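Local coordinates for protein 2-dehydro-3-deoxy-D-arabinonate dehydratase (PDB 2Q1C) that catalyses the metal-dependent dehydration of 2-dehydro-3-deoxy-D-arabinonate to 2,5-dioxopentanoate, a step in the pentose oxidation pathway leading from D-arabinonate to 2-oxoglutarate, at residues 139-144 with 258-263; 161-166 with 272-277. All coordinates share one frame; numbering follows the deposited sequence.

Contact 1: 139-144 with 258-263; sequences WTLPEP and IVPGRD. With CA (calcium ion), chain B; 2KT (2-ketobutyric acid), chain C.
Beside the metal site of this FAH-family dehydratase two irregular loops run antiparallel, and Trp-139 meets Arg-262 at the end remote from the calcium ion. The guanidinium lies nearly flat on one face of the indole, planes 14° apart, in an off-centre cation-pi contact with CZ of Arg-262 4.5 Å from the centre of the five-membered ring. Bends at chi2 and chi3 fold the arginine over the ring, and its CG adds a CH-pi contact above the six-membered ring. The indole is also held by its N-H: NE1 of Trp-139 donates to O of Gly-261 at 3.2 Å, a bent bond (139°) whose acceptor is tilted out of the ring plane. Further along, CD2 of Leu-141 touches CB of Pro-260 at 3.8 Å. A water then joins the backbones by donating to O of Pro-142 and O of Ile-258. From the 139-144 loop the side chain of Glu-143, extended beyond CG, places OE2 2.2 Å from the calcium ion, which the keto oxygen and a carboxylate oxygen of 2-ketobutyric acid also bind; Glu-145 and Asp-164 complete the protein's share of ligands. CG of Pro-144 meets CD1 of Ile-258 at 3.8 Å, and the proline ring also touches Ile-208 and Leu-210 of strand 207-214.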
loop_
_atom_site.group_PDB
_atom_site.type_symbol
_atom_site.label_atom_id
_atom_site.label_comp_id
_atom_site.label_asym_id
_atom_site.label_seq_id
_atom_site.Cartn_x
_atom_site.Cartn_y
_atom_site.Cartn_z
ATOM N N TRP A 139 10.742 13.629 41.050
ATOM C CA TRP A 139 9.449 13.282 41.644
ATOM C C TRP A 139 8.362 13.051 40.588
ATOM O O TRP A 139 7.632 13.974 40.210
ATOM C CB TRP A 139 9.021 14.347 42.668
ATOM C CG TRP A 139 7.696 14.078 43.342
ATOM C CD1 TRP A 139 7.259 12.889 43.855
ATOM C CD2 TRP A 139 6.651 15.028 43.591
ATOM N NE1 TRP A 139 6.004 13.036 44.397
ATOM C CE2 TRP A 139 5.608 14.339 44.250
ATOM C CE3 TRP A 139 6.492 16.394 43.318
ATOM C CZ2 TRP A 139 4.421 14.968 44.640
ATOM C CZ3 TRP A 139 5.310 17.021 43.705
ATOM C CH2 TRP A 139 4.291 16.306 44.359
ATOM N N THR A 140 8.262 11.805 40.122
ATOM C CA THR A 140 7.284 11.424 39.105
ATOM C C THR A 140 6.257 10.454 39.685
ATOM O O THR A 140 6.622 9.464 40.319
ATOM C CB THR A 140 7.980 10.808 37.870
ATOM O OG1 THR A 140 8.876 11.773 37.303
ATOM C CG2 THR A 140 6.965 10.393 36.813
ATOM N N LEU A 141 4.977 10.750 39.470
ATOM C CA LEU A 141 3.888 9.933 40.006
ATOM C C LEU A 141 2.986 9.366 38.911
ATOM O O LEU A 141 2.808 9.999 37.868
ATOM C CB LEU A 141 3.039 10.742 40.995
ATOM C CG LEU A 141 3.644 11.174 42.335
ATOM C CD1 LEU A 141 2.646 12.030 43.100
ATOM C CD2 LEU A 141 4.079 9.979 43.179
ATOM N N PRO A 142 2.424 8.162 39.140
ATOM C CA PRO A 142 1.401 7.650 38.237
ATOM C C PRO A 142 0.025 8.205 38.601
ATOM O O PRO A 142 -0.287 8.368 39.785
ATOM C CB PRO A 142 1.452 6.140 38.472
ATOM C CG PRO A 142 1.913 5.989 39.884
ATOM C CD PRO A 142 2.725 7.213 40.230
ATOM N N GLU A 143 -0.786 8.503 37.591
ATOM C CA GLU A 143 -2.134 9.006 37.828
ATOM C C GLU A 143 -3.178 8.026 37.288
ATOM O O GLU A 143 -3.463 8.013 36.086
ATOM C CB GLU A 143 -2.304 10.415 37.249
ATOM C CG GLU A 143 -1.396 11.463 37.903
ATOM C CD GLU A 143 -1.664 12.889 37.433
ATOM O OE1 GLU A 143 -0.937 13.806 37.873
ATOM O OE2 GLU A 143 -2.596 13.103 36.627
ATOM N N PRO A 144 -3.729 7.176 38.179
ATOM C CA PRO A 144 -4.736 6.172 37.830
ATOM C C PRO A 144 -6.051 6.817 37.408
ATOM O O PRO A 144 -6.662 7.554 38.189
ATOM C CB PRO A 144 -4.911 5.381 39.133
ATOM C CG PRO A 144 -4.478 6.304 40.207
ATOM C CD PRO A 144 -3.387 7.137 39.613
ATOM N N ILE A 258 -6.431 9.804 43.111
ATOM C CA ILE A 258 -5.434 9.159 43.964
ATOM C C ILE A 258 -4.062 9.798 43.739
ATOM O O ILE A 258 -3.436 9.603 42.693
ATOM C CB ILE A 258 -5.367 7.632 43.715
ATOM C CG1 ILE A 258 -6.759 7.004 43.847
ATOM C CG2 ILE A 258 -4.386 6.974 44.683
ATOM C CD1 ILE A 258 -6.933 5.702 43.086
ATOM N N VAL A 259 -3.609 10.570 44.722
ATOM C CA VAL A 259 -2.332 11.275 44.628
ATOM C C VAL A 259 -1.407 10.896 45.789
ATOM O O VAL A 259 -1.613 11.345 46.921
ATOM C CB VAL A 259 -2.519 12.819 44.574
ATOM C CG1 VAL A 259 -1.172 13.523 44.430
ATOM C CG2 VAL A 259 -3.449 13.217 43.431
ATOM N N PRO A 260 -0.398 10.045 45.516
ATOM C CA PRO A 260 0.657 9.729 46.482
ATOM C C PRO A 260 1.465 10.959 46.905
ATOM O O PRO A 260 1.462 11.976 46.208
ATOM C CB PRO A 260 1.549 8.741 45.717
ATOM C CG PRO A 260 0.659 8.154 44.679
ATOM C CD PRO A 260 -0.229 9.283 44.265
ATOM N N GLY A 261 2.152 10.848 48.041
ATOM C CA GLY A 261 2.872 11.970 48.638
ATOM C C GLY A 261 4.175 12.345 47.957
ATOM O O GLY A 261 4.570 11.739 46.955
ATOM N N ARG A 262 4.835 13.357 48.520
ATOM C CA ARG A 262 6.119 13.866 48.029
ATOM C C ARG A 262 7.243 12.841 48.133
ATOM O O ARG A 262 8.194 12.876 47.348
ATOM C CB ARG A 262 6.505 15.139 48.789
ATOM C CG ARG A 262 6.236 16.435 48.030
ATOM C CD ARG A 262 7.523 17.062 47.470
ATOM N NE ARG A 262 8.450 16.075 46.905
ATOM C CZ ARG A 262 9.548 16.373 46.211
ATOM N NH1 ARG A 262 10.319 15.399 45.747
ATOM N NH2 ARG A 262 9.874 17.639 45.973
ATOM N N ASP A 263 7.122 11.938 49.106
ATOM C CA ASP A 263 8.105 10.882 49.339
ATOM C C ASP A 263 7.855 9.640 48.484
ATOM O O ASP A 263 8.735 8.788 48.341
ATOM C CB ASP A 263 8.124 10.502 50.822
ATOM C CG ASP A 263 8.768 11.573 51.697
ATOM O OD1 ASP A 263 9.291 12.575 51.151
ATOM O OD2 ASP A 263 8.754 11.409 52.940
HETATM CA CA CA B . -4.041 13.454 34.936
HETATM C C4 2KT C . -3.197 18.050 35.956
HETATM C C3 2KT C . -4.377 17.663 36.275
HETATM C C2 2KT C . -4.502 16.408 36.207
HETATM O O3 2KT C . -3.748 15.752 35.495
HETATM C C 2KT C . -5.462 15.777 36.901
HETATM O OXT 2KT C . -6.245 16.427 37.629
HETATM O O 2KT C . -5.560 14.530 36.808
HETATM O O HOH W 1 -1.241 10.731 41.404
HETATM O O HOH W 2 -5.974 13.672 33.442
#

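Contact 2: 161-166 with 272-277. With CA (calcium ion), chain B.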
loop_
_atom_site.group_PDB
_atom_site.type_symbol
_atom_site.label_atom_id
_atom_site.label_comp_id
_atom_site.label_asym_id
_atom_site.label_seq_id
_atom_site.Cartn_x
_atom_site.Cartn_y
_atom_site.Cartn_z
ATOM N N ILE A 161 -8.507 1.419 31.406
ATOM C CA ILE A 161 -7.664 1.965 32.466
ATOM C C ILE A 161 -6.513 2.724 31.812
ATOM O O ILE A 161 -5.877 2.202 30.897
ATOM C CB ILE A 161 -7.068 0.839 33.342
ATOM C CG1 ILE A 161 -8.172 -0.066 33.899
ATOM C CG2 ILE A 161 -6.213 1.420 34.462
ATOM C CD1 ILE A 161 -7.704 -1.467 34.241
ATOM N N MET A 162 -6.239 3.943 32.275
ATOM C CA MET A 162 -5.080 4.691 31.779
ATOM C C MET A 162 -4.205 5.251 32.896
ATOM O O MET A 162 -4.707 5.764 33.898
ATOM C CB MET A 162 -5.497 5.805 30.808
ATOM C CG MET A 162 -4.327 6.656 30.289
ATOM S SD MET A 162 -4.636 7.565 28.765
ATOM C CE MET A 162 -4.538 6.260 27.543
ATOM N N ASP A 163 -2.892 5.142 32.700
ATOM C CA ASP A 163 -1.910 5.761 33.578
ATOM C C ASP A 163 -1.360 7.017 32.908
ATOM O O ASP A 163 -0.612 6.938 31.929
ATOM C CB ASP A 163 -0.777 4.776 33.896
ATOM C CG ASP A 163 0.144 5.256 35.024
ATOM O OD1 ASP A 163 0.177 6.466 35.337
ATOM O OD2 ASP A 163 0.856 4.404 35.598
ATOM N N ASP A 164 -1.755 8.175 33.433
ATOM C CA ASP A 164 -1.186 9.452 33.024
ATOM C C ASP A 164 0.053 9.711 33.883
ATOM O O ASP A 164 -0.040 10.247 34.989
ATOM C CB ASP A 164 -2.232 10.571 33.160
ATOM C CG ASP A 164 -1.644 11.971 32.996
ATOM O OD1 ASP A 164 -0.568 12.129 32.382
ATOM O OD2 ASP A 164 -2.269 12.927 33.496
ATOM N N VAL A 165 1.211 9.305 33.372
ATOM C CA VAL A 165 2.463 9.423 34.116
ATOM C C VAL A 165 2.924 10.879 34.081
ATOM O O VAL A 165 3.144 11.440 33.007
ATOM C CB VAL A 165 3.553 8.463 33.559
ATOM C CG1 VAL A 165 4.765 8.428 34.471
ATOM C CG2 VAL A 165 2.988 7.051 33.386
ATOM N N SER A 166 3.052 11.486 35.260
ATOM C CA SER A 166 3.323 12.924 35.378
ATOM C C SER A 166 4.563 13.230 36.219
ATOM O O SER A 166 4.650 12.824 37.383
ATOM C CB SER A 166 2.110 13.648 35.977
ATOM O OG SER A 166 0.896 13.225 35.377
ATOM N N VAL A 272 3.797 -0.654 38.881
ATOM C CA VAL A 272 2.578 0.128 39.068
ATOM C C VAL A 272 1.360 -0.667 38.600
ATOM O O VAL A 272 1.248 -1.026 37.425
ATOM C CB VAL A 272 2.655 1.502 38.352
ATOM C CG1 VAL A 272 1.411 2.326 38.633
ATOM C CG2 VAL A 272 3.891 2.267 38.796
ATOM N N GLU A 273 0.460 -0.940 39.540
ATOM C CA GLU A 273 -0.742 -1.724 39.280
ATOM C C GLU A 273 -1.979 -0.864 39.472
ATOM O O GLU A 273 -2.150 -0.240 40.522
ATOM C CB GLU A 273 -0.813 -2.927 40.221
ATOM C CG GLU A 273 0.380 -3.872 40.149
ATOM C CD GLU A 273 0.319 -4.980 41.188
ATOM O OE1 GLU A 273 -0.651 -5.020 41.979
ATOM O OE2 GLU A 273 1.249 -5.815 41.217
ATOM N N ILE A 274 -2.837 -0.827 38.455
ATOM C CA ILE A 274 -4.075 -0.051 38.520
ATOM C C ILE A 274 -5.282 -0.923 38.178
ATOM O O ILE A 274 -5.306 -1.585 37.140
ATOM C CB ILE A 274 -4.040 1.206 37.610
ATOM C CG1 ILE A 274 -2.753 2.009 37.840
ATOM C CG2 ILE A 274 -5.273 2.075 37.866
ATOM C CD1 ILE A 274 -2.458 3.052 36.777
ATOM N N THR A 275 -6.275 -0.908 39.064
ATOM C CA THR A 275 -7.471 -1.735 38.927
ATOM C C THR A 275 -8.726 -0.874 38.818
ATOM O O THR A 275 -8.926 0.047 39.611
ATOM C CB THR A 275 -7.621 -2.697 40.132
ATOM O OG1 THR A 275 -6.395 -3.410 40.333
ATOM C CG2 THR A 275 -8.759 -3.694 39.909
ATOM N N ILE A 276 -9.559 -1.172 37.822
ATOM C CA ILE A 276 -10.888 -0.572 37.709
ATOM C C ILE A 276 -11.923 -1.675 37.503
ATOM O O ILE A 276 -11.738 -2.560 36.666
ATOM C CB ILE A 276 -10.975 0.485 36.573
ATOM C CG1 ILE A 276 -9.967 1.620 36.814
ATOM C CG2 ILE A 276 -12.403 1.042 36.464
ATOM C CD1 ILE A 276 -9.907 2.679 35.720
ATOM N N SER A 277 -13.002 -1.610 38.280
ATOM C CA SER A 277 -14.080 -2.602 38.240
ATOM C C SER A 277 -14.548 -2.907 36.822
ATOM O O SER A 277 -14.693 -2.000 36.000
ATOM C CB SER A 277 -15.269 -2.131 39.081
ATOM O OG SER A 277 -14.870 -1.823 40.405
HETATM CA CA CA B . -4.041 13.454 34.936
HETATM O O HOH W 2 -5.974 13.672 33.442
#
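Ile-161 lays its two branches against a pair of isoleucines on strand 271-276: its CG2 meets CG2 of Ile-274 at 3.6 Å, while its CG1 meets CD1 of Ile-276 at 3.7 Å. With chi1 at -55°, CG2 stands anti to the backbone N and CG1 anti to the carbonyl carbon, and CD1 at the end of the CG1 branch lies against the backbone between Ile-274 and Ile-276. In both pairs the side chains run past each other in opposite directions. Two residues on, Asp-163 crosses Ile-274 at about a right angle, with CB 3.8 Å from the isoleucine's CD1. Its OD2 rests against methyl groups of Val-272 and Ile-274, while OD1 accepts a weak hydrogen bond from N of Glu-143. The next residue, Asp-164, serves the active site instead: its OD2 binds the calcium ion at 2.3 Å and accepts from Lys-182, while OD1 forms a salt bridge with Lys-118. The strand axes approach to 7.8 Å at 140°, and the facing side chains pack one sheet on another, each strand pairing elsewhere: strand 156-164 with strands 144-150 and 188-196, and strand 271-276 with strands 207-214 and 280-288, between which it runs.

In the fold
Both contacts illustrate how buried packing can adjoin a metal centre, yet their chemistry differs with place. Contact 2 lies near the middle of the chain, all its touching residues buried and mostly aliphatic, joining two sheets. Contact 1 is farther out and joins loops; it is largely buried, though Val-259 and Arg-262 are exposed, and it mixes a stack, a hydrogen bond and a bridging water with apolar contacts. Strand 207-214 borders both. Each supplies the calcium ion with one carboxylate, from 139-144 and 161-166, and these segments touch directly: N of Leu-141 probably hydrogen-bonds to O of Ser-166, and Pro-142 packs on Asp-163.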